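PDB 3LRK: alpha-galactosidase 1 from Saccharomyces cerevisiae, which hydrolyses terminal, non-reducing alpha-D-galactose residues from alpha-D-galactosides such as galactose oligosaccharides, galactomannans and galactolipids, working as a secreted, glycosylated homotetramer. Local coordinates for residues 60-64 with 65-69; 96-99 with 100-103; 311-314 with 315-319; 403-406 with 407-411. The protein carries 1 engineered substitution. All coordinates share one frame; numbering follows the deposited sequence.

Contact 1 of 4, residues 60-64 with 65-69; sequences GLKDM and GYKYI. With NAG (2-acetamido-2-deoxy-beta-D-glucopyranose), chain C.
L61 O meets both the backbone and the ring of Y66. The amide N of Y66 gives it a hydrogen bond of 3.2 Å, M64 N reaches it from the opposite face of the carbonyl plane, and Y66 CD2 brings the ring edge to 3.2 Å from L61 O, which lies in the ring plane. The L61 branch CD2 comes to 4.0 Å from Y66 CE2, the two side chains meeting at a slant. K62 O accepts G65 N at 3.0 Å, the donor standing above the carbonyl plane, while K67 CG packs 3.4 Å from K62 O. Further along, the K62 chain bends at chi3 (82°), and its NZ bonds to N106 O and S57 OG. D63 points away from the 65-69 segment, to a sugar: N2 of an N-acetylglucosamine (NAG) donates to D63 OD2 at 2.8 Å in a fairly straight bond (162°), and OD1 is held by T424. M64 CB lies obliquely to the Y66 ring, 4.3 Å from CD2. G65 follows with positive phi, where a CB would jam against M64 O. The turn links helix 46-58, closed by a Schellman motif at G60, to strand 68-70, a helix-to-strand connection of the TIM barrel. L61 packs on I56 of that helix and on I292 of strand 290-292; Y66 also touches I292, with its OH bonded to Y307 O, and M64 rests on A310 and I313 of helix 310-316.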
loop_
_atom_site.group_PDB
_atom_site.type_symbol
_atom_site.label_atom_id
_atom_site.label_comp_id
_atom_site.label_asym_id
_atom_site.label_seq_id
_atom_site.Cartn_x
_atom_site.Cartn_y
_atom_site.Cartn_z
ATOM N N GLY A 60 -1.876 -16.760 44.875
ATOM C CA GLY A 60 -2.008 -18.057 44.206
ATOM C C GLY A 60 -2.004 -17.916 42.693
ATOM O O GLY A 60 -2.298 -18.866 41.977
ATOM N N LEU A 61 -1.680 -16.715 42.214
ATOM C CA LEU A 61 -1.628 -16.438 40.775
ATOM C C LEU A 61 -0.383 -17.034 40.125
ATOM O O LEU A 61 -0.443 -17.517 38.988
ATOM C CB LEU A 61 -1.742 -14.936 40.507
ATOM C CG LEU A 61 -3.140 -14.342 40.736
ATOM C CD1 LEU A 61 -3.136 -12.846 40.493
ATOM C CD2 LEU A 61 -4.197 -15.030 39.860
ATOM N N LYS A 62 0.731 -17.026 40.859
ATOM C CA LYS A 62 1.963 -17.690 40.413
ATOM C C LYS A 62 1.706 -19.160 40.070
ATOM O O LYS A 62 2.082 -19.632 38.993
ATOM C CB LYS A 62 3.063 -17.578 41.472
ATOM C CG LYS A 62 4.386 -18.274 41.094
ATOM C CD LYS A 62 5.354 -18.339 42.286
ATOM C CE LYS A 62 5.028 -19.510 43.220
ATOM N NZ LYS A 62 5.812 -19.452 44.486
ATOM N N ASP A 63 1.047 -19.877 40.979
ATOM C CA ASP A 63 0.808 -21.303 40.765
ATOM C C ASP A 63 -0.322 -21.605 39.776
ATOM O O ASP A 63 -0.592 -22.778 39.476
ATOM C CB ASP A 63 0.620 -22.034 42.100
ATOM C CG ASP A 63 1.904 -22.105 42.904
ATOM O OD1 ASP A 63 2.886 -22.687 42.406
ATOM O OD2 ASP A 63 1.935 -21.588 44.040
ATOM N N MET A 64 -0.966 -20.557 39.257
ATOM C CA MET A 64 -1.890 -20.703 38.123
ATOM C C MET A 64 -1.141 -20.611 36.790
ATOM O O MET A 64 -1.683 -20.947 35.736
ATOM C CB MET A 64 -3.018 -19.667 38.166
ATOM C CG MET A 64 -3.919 -19.755 39.393
ATOM S SD MET A 64 -5.556 -19.036 39.150
ATOM C CE MET A 64 -6.285 -20.255 38.049
ATOM N N GLY A 65 0.105 -20.153 36.851
ATOM C CA GLY A 65 0.961 -20.113 35.679
ATOM C C GLY A 65 1.555 -18.746 35.421
ATOM O O GLY A 65 2.431 -18.619 34.571
ATOM N N TYR A 66 1.090 -17.731 36.153
ATOM C CA TYR A 66 1.614 -16.356 36.014
ATOM C C TYR A 66 3.006 -16.240 36.640
ATOM O O TYR A 66 3.175 -15.717 37.753
ATOM C CB TYR A 66 0.673 -15.327 36.644
ATOM C CG TYR A 66 -0.708 -15.209 36.024
ATOM C CD1 TYR A 66 -0.934 -14.414 34.889
ATOM C CD2 TYR A 66 -1.803 -15.865 36.590
ATOM C CE1 TYR A 66 -2.233 -14.287 34.333
ATOM C CE2 TYR A 66 -3.091 -15.749 36.040
ATOM C CZ TYR A 66 -3.298 -14.962 34.920
ATOM O OH TYR A 66 -4.576 -14.848 34.407
ATOM N N LYS A 67 4.004 -16.719 35.908
ATOM C CA LYS A 67 5.328 -16.968 36.487
ATOM C C LYS A 67 6.451 -16.048 36.030
ATOM O O LYS A 67 7.497 -15.987 36.677
ATOM C CB LYS A 67 5.720 -18.440 36.300
ATOM C CG LYS A 67 5.038 -19.341 37.336
ATOM C CD LYS A 67 5.395 -20.802 37.172
ATOM C CE LYS A 67 4.754 -21.624 38.271
ATOM N NZ LYS A 67 5.238 -23.046 38.227
ATOM N N TYR A 68 6.240 -15.352 34.915
ATOM C CA TYR A 68 7.215 -14.371 34.437
ATOM C C TYR A 68 6.967 -13.011 35.089
ATOM O O TYR A 68 5.905 -12.408 34.903
ATOM C CB TYR A 68 7.179 -14.253 32.904
ATOM C CG TYR A 68 7.817 -15.414 32.186
ATOM C CD1 TYR A 68 9.204 -15.543 32.127
ATOM C CD2 TYR A 68 7.037 -16.379 31.551
ATOM C CE1 TYR A 68 9.799 -16.618 31.459
ATOM C CE2 TYR A 68 7.620 -17.456 30.883
ATOM C CZ TYR A 68 8.997 -17.564 30.838
ATOM O OH TYR A 68 9.572 -18.623 30.184
ATOM N N ILE A 69 7.933 -12.573 35.891
ATOM C CA ILE A 69 7.959 -11.221 36.460
ATOM C C ILE A 69 8.815 -10.364 35.537
ATOM O O ILE A 69 10.062 -10.477 35.523
ATOM C CB ILE A 69 8.537 -11.214 37.914
ATOM C CG1 ILE A 69 7.714 -12.134 38.835
ATOM C CG2 ILE A 69 8.621 -9.776 38.468
ATOM C CD1 ILE A 69 6.203 -11.772 38.930
HETATM C C1 NAG C . 0.763 -25.224 44.631
HETATM C C2 NAG C . 1.023 -24.423 45.912
HETATM C C3 NAG C . 2.510 -24.265 46.242
HETATM C C4 NAG C . 3.385 -25.497 45.977
HETATM C C5 NAG C . 2.826 -26.439 44.895
HETATM C C6 NAG C . 3.276 -27.867 45.179
HETATM C C7 NAG C . -0.706 -22.795 46.439
HETATM C C8 NAG C . -1.014 -21.334 46.557
HETATM N N2 NAG C . 0.430 -23.105 45.822
HETATM O O3 NAG C . 2.642 -23.896 47.601
HETATM O O4 NAG C . 4.659 -25.034 45.550
HETATM O O5 NAG C . 1.407 -26.464 44.797
HETATM O O6 NAG C . 3.270 -28.597 43.975
HETATM O O7 NAG C . -1.476 -23.638 46.893
#

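Contact 2 of 4, residues 96-99 with 100-103; sequences MGHV and ADHL. With NA (sodium ion), chain K; NAG (2-acetamido-2-deoxy-beta-D-glucopyranose), chain D.
H98 and H102, one helical turn apart, bind a sodium ion together: the i, i+4 histidine pair of a surface metal site on helix 96-105 of the TIM-barrel domain. Each gives its NE2, both H98 NE2 and H102 NE2 lying 2.3 Å from the ion, and five further atoms complete the coordination. The H98 side chain gets there with CG anti to the backbone N (chi1 -165°), leaning along the helix toward H102. The rings meet as an offset edge-to-face pair, the edge of H102 toward the face of H98, with planes at 76°. Over one face of the H102 ring sits the acetyl methyl C8 of an N-acetylglucosamine, 3.6 Å from H102 CE1.

Beneath the rings the main chain is satisfied in regular alpha-helical fashion. A100 N bonds to M96 O, D101 N to G97 O, H102 N to H98 O and L103 N to V99 O, the H102 bond being the longest at 3.3 Å though almost straight (171°). The D101 carboxylate folds back over G97 O, an acceptor that can offer it no proton; its OD1 instead makes a salt bridge with R142, which also touches A100. Replacing D101 with an alanine would probably leave the R142 guanidinium without this charged mate and set it free to turn. On the buried side, facing helix 46-58, V99 and L103 run alongside each other in the same direction, with V99 CG1 4.1 Å from L103 CD1.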
loop_
_atom_site.group_PDB
_atom_site.type_symbol
_atom_site.label_atom_id
_atom_site.label_comp_id
_atom_site.label_asym_id
_atom_site.label_seq_id
_atom_site.Cartn_x
_atom_site.Cartn_y
_atom_site.Cartn_z
ATOM N N MET A 96 21.099 -6.707 38.919
ATOM C CA MET A 96 19.920 -7.414 38.433
ATOM C C MET A 96 19.949 -8.899 38.793
ATOM O O MET A 96 18.916 -9.471 39.099
ATOM C CB MET A 96 19.774 -7.230 36.910
ATOM C CG MET A 96 19.747 -5.745 36.463
ATOM S SD MET A 96 18.716 -4.653 37.486
ATOM C CE MET A 96 17.122 -5.399 37.316
ATOM N N GLY A 97 21.131 -9.514 38.759
ATOM C CA GLY A 97 21.265 -10.952 39.028
ATOM C C GLY A 97 20.720 -11.297 40.406
ATOM O O GLY A 97 20.126 -12.348 40.603
ATOM N N HIS A 98 20.912 -10.387 41.356
ATOM C CA HIS A 98 20.358 -10.557 42.702
ATOM C C HIS A 98 18.817 -10.546 42.753
ATOM O O HIS A 98 18.206 -11.268 43.561
ATOM C CB HIS A 98 20.932 -9.504 43.648
ATOM C CG HIS A 98 20.711 -9.824 45.090
ATOM N ND1 HIS A 98 21.273 -10.928 45.696
ATOM C CD2 HIS A 98 19.971 -9.208 46.040
ATOM C CE1 HIS A 98 20.901 -10.970 46.961
ATOM N NE2 HIS A 98 20.122 -9.931 47.196
ATOM N N VAL A 99 18.196 -9.732 41.901
ATOM C CA VAL A 99 16.729 -9.750 41.734
ATOM C C VAL A 99 16.289 -11.106 41.161
ATOM O O VAL A 99 15.344 -11.712 41.657
ATOM C CB VAL A 99 16.226 -8.598 40.816
ATOM C CG1 VAL A 99 14.673 -8.577 40.720
ATOM C CG2 VAL A 99 16.772 -7.251 41.286
ATOM N N ALA A 100 16.988 -11.573 40.121
ATOM C CA ALA A 100 16.747 -12.898 39.525
ATOM C C ALA A 100 16.782 -14.026 40.566
ATOM O O ALA A 100 15.958 -14.935 40.527
ATOM C CB ALA A 100 17.776 -13.173 38.432
ATOM N N ASP A 101 17.756 -13.962 41.471
ATOM C CA ASP A 101 17.978 -15.007 42.494
ATOM C C ASP A 101 16.816 -15.092 43.472
ATOM O O ASP A 101 16.336 -16.191 43.789
ATOM C CB ASP A 101 19.283 -14.740 43.253
ATOM C CG ASP A 101 20.515 -14.866 42.373
ATOM O OD1 ASP A 101 20.446 -15.503 41.301
ATOM O OD2 ASP A 101 21.563 -14.316 42.755
ATOM N N HIS A 102 16.371 -13.929 43.951
ATOM C CA HIS A 102 15.155 -13.824 44.777
ATOM C C HIS A 102 13.924 -14.366 44.060
ATOM O O HIS A 102 13.122 -15.106 44.647
ATOM C CB HIS A 102 14.901 -12.366 45.161
ATOM C CG HIS A 102 15.607 -11.932 46.400
ATOM N ND1 HIS A 102 15.439 -12.572 47.608
ATOM C CD2 HIS A 102 16.461 -10.907 46.630
ATOM C CE1 HIS A 102 16.166 -11.968 48.529
ATOM N NE2 HIS A 102 16.789 -10.952 47.963
ATOM N N LEU A 103 13.768 -13.998 42.786
ATOM C CA LEU A 103 12.657 -14.507 41.985
ATOM C C LEU A 103 12.716 -16.029 41.827
ATOM O O LEU A 103 11.726 -16.715 42.083
ATOM C CB LEU A 103 12.560 -13.788 40.623
ATOM C CG LEU A 103 12.194 -12.293 40.720
ATOM C CD1 LEU A 103 12.302 -11.580 39.364
ATOM C CD2 LEU A 103 10.800 -12.099 41.304
HETATM NA NA NA K . 18.483 -9.639 48.784
HETATM C C1 NAG D . 18.511 -18.704 46.925
HETATM C C2 NAG D . 19.397 -17.805 47.782
HETATM C C3 NAG D . 20.824 -18.358 47.825
HETATM C C4 NAG D . 20.843 -19.832 48.245
HETATM C C5 NAG D . 19.793 -20.637 47.480
HETATM C C6 NAG D . 19.605 -22.022 48.094
HETATM C C7 NAG D . 18.536 -15.504 47.752
HETATM C C8 NAG D . 18.771 -14.098 47.286
HETATM N N2 NAG D . 19.389 -16.430 47.305
HETATM O O3 NAG D . 21.610 -17.595 48.713
HETATM O O4 NAG D . 22.131 -20.384 48.018
HETATM O O5 NAG D . 18.524 -20.002 47.491
HETATM O O6 NAG D . 19.053 -22.834 47.082
HETATM O O7 NAG D . 17.590 -15.759 48.499
#

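Contact 3 of 4, residues 311-314 with 315-319; sequences SVIA and INQDS
I313 and Q317 run next to each other, their side chains heading the same way, with the branch methyl I313 CG2 3.9 Å from Q317 CG. The start of the Q317 chain also covers the I313 carbonyl, Q317 CB standing 3.3 Å from I313 O, and the same oxygen accepts Q317 N at 2.8 Å. Beyond CG the glutamine bends (chi2 -67°) and carries its amide back to N316, where Q317 NE2 bonds to N316 OD1 at 2.9 Å, the acceptor close to the plane of the Q317 amide. This is the C-terminal end of helix 310-316 in the TIM-barrel domain, Q317 being the first residue to leave helical angles. Q317 is held further by T29 through OE1 and by P30 O through NE2, while N316 ND2 bonds to A284 O and S288 O. With an alanine at Q317, N316 OD1, P30 O and T29 OG1 would probably lose their amide partners, and I313 CG2 its contact with Q317 CG. I315 turns to another side of the helix, its CG1 3.6 Å from S311 O. Past the last turn a water gives one proton to A314 O at 2.9 Å and the other to D318 OD1 at 3.0 Å, while D318 OD2 receives D351 N.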
loop_
_atom_site.group_PDB
_atom_site.type_symbol
_atom_site.label_atom_id
_atom_site.label_comp_id
_atom_site.label_asym_id
_atom_site.label_seq_id
_atom_site.Cartn_x
_atom_site.Cartn_y
_atom_site.Cartn_z
ATOM N N SER A 311 -10.702 -22.065 34.236
ATOM C CA SER A 311 -11.386 -22.576 33.048
ATOM C C SER A 311 -10.950 -21.841 31.774
ATOM O O SER A 311 -10.789 -22.439 30.703
ATOM C CB SER A 311 -12.891 -22.381 33.236
ATOM O OG SER A 311 -13.597 -23.376 32.533
ATOM N N VAL A 312 -10.780 -20.533 31.900
ATOM C CA VAL A 312 -10.401 -19.698 30.762
ATOM C C VAL A 312 -8.898 -19.819 30.462
ATOM O O VAL A 312 -8.498 -19.892 29.292
ATOM C CB VAL A 312 -10.863 -18.237 30.972
ATOM C CG1 VAL A 312 -10.328 -17.316 29.879
ATOM C CG2 VAL A 312 -12.392 -18.163 31.022
ATOM N N ILE A 313 -8.078 -19.856 31.510
ATOM C CA ILE A 313 -6.632 -20.102 31.382
ATOM C C ILE A 313 -6.336 -21.459 30.720
ATOM O O ILE A 313 -5.409 -21.580 29.905
ATOM C CB ILE A 313 -5.908 -19.997 32.751
ATOM C CG1 ILE A 313 -6.090 -18.598 33.355
ATOM C CG2 ILE A 313 -4.407 -20.342 32.620
ATOM C CD1 ILE A 313 -5.623 -18.478 34.823
ATOM N N ALA A 314 -7.149 -22.467 31.046
ATOM C CA ALA A 314 -6.990 -23.792 30.460
ATOM C C ALA A 314 -7.167 -23.773 28.927
ATOM O O ALA A 314 -6.510 -24.540 28.226
ATOM C CB ALA A 314 -7.953 -24.783 31.107
ATOM N N ILE A 315 -8.045 -22.900 28.430
ATOM C CA ILE A 315 -8.196 -22.652 26.987
ATOM C C ILE A 315 -6.889 -22.122 26.402
ATOM O O ILE A 315 -6.403 -22.639 25.397
ATOM C CB ILE A 315 -9.347 -21.648 26.667
ATOM C CG1 ILE A 315 -10.712 -22.187 27.134
ATOM C CG2 ILE A 315 -9.379 -21.283 25.158
ATOM C CD1 ILE A 315 -11.093 -23.570 26.560
ATOM N N ASN A 316 -6.342 -21.090 27.048
ATOM C CA ASN A 316 -5.113 -20.431 26.618
ATOM C C ASN A 316 -3.924 -21.371 26.660
ATOM O O ASN A 316 -3.022 -21.282 25.835
ATOM C CB ASN A 316 -4.825 -19.210 27.497
ATOM C CG ASN A 316 -3.598 -18.431 27.034
ATOM O OD1 ASN A 316 -2.532 -18.530 27.634
ATOM N ND2 ASN A 316 -3.742 -17.679 25.946
ATOM N N GLN A 317 -3.956 -22.292 27.618
ATOM C CA GLN A 317 -2.854 -23.204 27.878
ATOM C C GLN A 317 -3.132 -24.604 27.340
ATOM O O GLN A 317 -2.488 -25.568 27.754
ATOM C CB GLN A 317 -2.554 -23.250 29.381
ATOM C CG GLN A 317 -2.066 -21.912 29.961
ATOM C CD GLN A 317 -0.698 -21.506 29.437
ATOM O OE1 GLN A 317 0.282 -22.233 29.608
ATOM N NE2 GLN A 317 -0.623 -20.334 28.805
ATOM N N ASP A 318 -4.077 -24.704 26.404
ATOM C CA ASP A 318 -4.341 -25.965 25.715
ATOM C C ASP A 318 -3.040 -26.511 25.116
ATOM O O ASP A 318 -2.276 -25.769 24.500
ATOM C CB ASP A 318 -5.377 -25.767 24.604
ATOM C CG ASP A 318 -5.940 -27.086 24.084
ATOM O OD1 ASP A 318 -6.271 -27.954 24.919
ATOM O OD2 ASP A 318 -6.047 -27.258 22.849
ATOM N N SER A 319 -2.779 -27.801 25.289
ATOM C CA SER A 319 -1.567 -28.366 24.714
ATOM C C SER A 319 -1.742 -28.444 23.195
ATOM O O SER A 319 -2.861 -28.570 22.703
ATOM C CB SER A 319 -1.208 -29.713 25.341
ATOM O OG SER A 319 -2.291 -30.602 25.260
HETATM O O HOH W 1 -8.055 -26.462 26.782
#

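Contact 4 of 4, residues 403-406 with 407-411; sequences NSTA and SAILG. With NAG (2-acetamido-2-deoxy-beta-D-glucopyranose), chain F.
S407 grips N403 O twice. Its hydroxyl donates a short bond, OG to N403 O at 2.6 Å, and its amide N adds one of 2.9 Å to N403 O from the opposite face of the carbonyl plane. The hydroxyl can fold back because OG stands anti to its own carbonyl carbon (chi1 -60°), which turns it toward the preceding turn of the chain. At the other end of the same asparagine, N403 ND2 is joined covalently to C1 of an N-acetylglucosamine, 1.5 Å away. N403 opens the N-X-T sequon N403-S404-T405 and stands at the first turn of helix 403-410, a short surface helix in the C-terminal beta-sandwich domain, so one residue carries both the glycan and the doubly held carbonyl. The next three carbonyls follow the alpha-helical pattern, S404 O taking A408 N, T405 O taking I409 N and A406 O taking L410 N. Along one flank T405 CG2 touches I409 CD1 at 4.0 Å, the two side chains crossing at a slant, and I409 CG1 lies 3.4 Å from T405 O. T405 OG1 is fixed by D402 just before the helix. Outside this shell, S302 of helix 301-307 hydrogen-bonds the sugar through its OG, A301 packs against A406 and S407, and Y304 and L59 meet I409. L410 O receives R55 NH2, beyond which G411 N closes on S407 O at 3.0 Å.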
loop_
_atom_site.group_PDB
_atom_site.type_symbol
_atom_site.label_atom_id
_atom_site.label_comp_id
_atom_site.label_asym_id
_atom_site.label_seq_id
_atom_site.Cartn_x
_atom_site.Cartn_y
_atom_site.Cartn_z
ATOM N N ASN A 403 -17.276 -12.061 44.427
ATOM C CA ASN A 403 -16.687 -10.803 44.890
ATOM C C ASN A 403 -16.299 -10.821 46.368
ATOM O O ASN A 403 -15.315 -10.188 46.758
ATOM C CB ASN A 403 -17.601 -9.611 44.577
ATOM C CG ASN A 403 -17.548 -9.186 43.102
ATOM O OD1 ASN A 403 -16.655 -9.599 42.346
ATOM N ND2 ASN A 403 -18.525 -8.357 42.695
ATOM N N SER A 404 -17.052 -11.571 47.174
ATOM C CA SER A 404 -16.767 -11.684 48.609
ATOM C C SER A 404 -15.486 -12.456 48.912
ATOM O O SER A 404 -14.635 -11.970 49.655
ATOM C CB SER A 404 -17.948 -12.302 49.362
ATOM O OG SER A 404 -18.862 -11.295 49.750
ATOM N N THR A 405 -15.361 -13.653 48.344
ATOM C CA THR A 405 -14.171 -14.481 48.529
ATOM C C THR A 405 -12.930 -13.763 47.983
ATOM O O THR A 405 -11.896 -13.714 48.647
ATOM C CB THR A 405 -14.333 -15.874 47.873
ATOM O OG1 THR A 405 -15.614 -16.422 48.212
ATOM C CG2 THR A 405 -13.248 -16.831 48.338
ATOM N N ALA A 406 -13.058 -13.203 46.780
ATOM C CA ALA A 406 -12.009 -12.390 46.165
ATOM C C ALA A 406 -11.564 -11.233 47.067
ATOM O O ALA A 406 -10.366 -11.027 47.274
ATOM C CB ALA A 406 -12.478 -11.866 44.821
ATOM N N SER A 407 -12.531 -10.495 47.611
ATOM C CA SER A 407 -12.241 -9.389 48.533
ATOM C C SER A 407 -11.528 -9.880 49.790
ATOM O O SER A 407 -10.584 -9.244 50.255
ATOM C CB SER A 407 -13.515 -8.641 48.915
ATOM O OG SER A 407 -14.147 -8.105 47.769
ATOM N N ALA A 408 -11.983 -11.015 50.324
ATOM C CA ALA A 408 -11.351 -11.642 51.487
ATOM C C ALA A 408 -9.897 -12.017 51.214
ATOM O O ALA A 408 -9.017 -11.717 52.026
ATOM C CB ALA A 408 -12.142 -12.868 51.934
ATOM N N ILE A 409 -9.649 -12.670 50.077
ATOM C CA ILE A 409 -8.286 -13.080 49.708
ATOM C C ILE A 409 -7.377 -11.857 49.538
ATOM O O ILE A 409 -6.274 -11.825 50.084
ATOM C CB ILE A 409 -8.249 -13.963 48.438
ATOM C CG1 ILE A 409 -8.908 -15.326 48.709
ATOM C CG2 ILE A 409 -6.796 -14.164 47.965
ATOM C CD1 ILE A 409 -9.383 -16.050 47.455
ATOM N N LEU A 410 -7.853 -10.855 48.798
ATOM C CA LEU A 410 -7.078 -9.629 48.570
ATOM C C LEU A 410 -6.772 -8.853 49.850
ATOM O O LEU A 410 -5.725 -8.211 49.949
ATOM C CB LEU A 410 -7.781 -8.710 47.573
ATOM C CG LEU A 410 -7.843 -9.191 46.121
ATOM C CD1 LEU A 410 -8.926 -8.426 45.389
ATOM C CD2 LEU A 410 -6.490 -9.079 45.415
ATOM N N GLY A 411 -7.693 -8.907 50.812
ATOM C CA GLY A 411 -7.525 -8.228 52.105
ATOM C C GLY A 411 -6.729 -9.030 53.121
ATOM O O GLY A 411 -6.621 -8.631 54.290
HETATM C C1 NAG F . -18.430 -7.871 41.329
HETATM C C2 NAG F . -19.846 -8.052 40.762
HETATM C C3 NAG F . -20.023 -7.377 39.399
HETATM C C4 NAG F . -19.450 -5.962 39.363
HETATM C C5 NAG F . -18.065 -5.905 40.003
HETATM C C6 NAG F . -17.566 -4.465 40.094
HETATM C C7 NAG F . -21.075 -9.993 41.548
HETATM C C8 NAG F . -20.565 -11.130 42.395
HETATM N N2 NAG F . -20.213 -9.457 40.682
HETATM O O3 NAG F . -21.396 -7.290 39.085
HETATM O O4 NAG F . -19.398 -5.508 38.025
HETATM O O5 NAG F . -18.105 -6.487 41.299
HETATM O O6 NAG F . -16.259 -4.441 40.619
HETATM O O7 NAG F . -22.235 -9.590 41.676
#

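In the fold
Along the chain the contacts come in numerical order, each closing before the next opens. Contacts 1, 2 and 3 belong to the TIM-barrel domain and contact 4 to the C-terminal beta sandwich. Contact 1 leads into barrel strand 68-70 and touches two others: I69 CG1 packs on L103 CD2 of contact 2 at 4.0 Å, and M64 CE on I313 CD1 of contact 3 at 3.7 Å. Their centres lie about 17 and 14 Å from that of contact 1, whereas contacts 2 and 3 are about 29 Å apart. Contact 4 comes within about 6 Å of contact 1 at the nearest atoms without touching. So contact 1 joins the packing of contacts 2 and 3 within the barrel domain, and contact 4 stands beside it from the other domain.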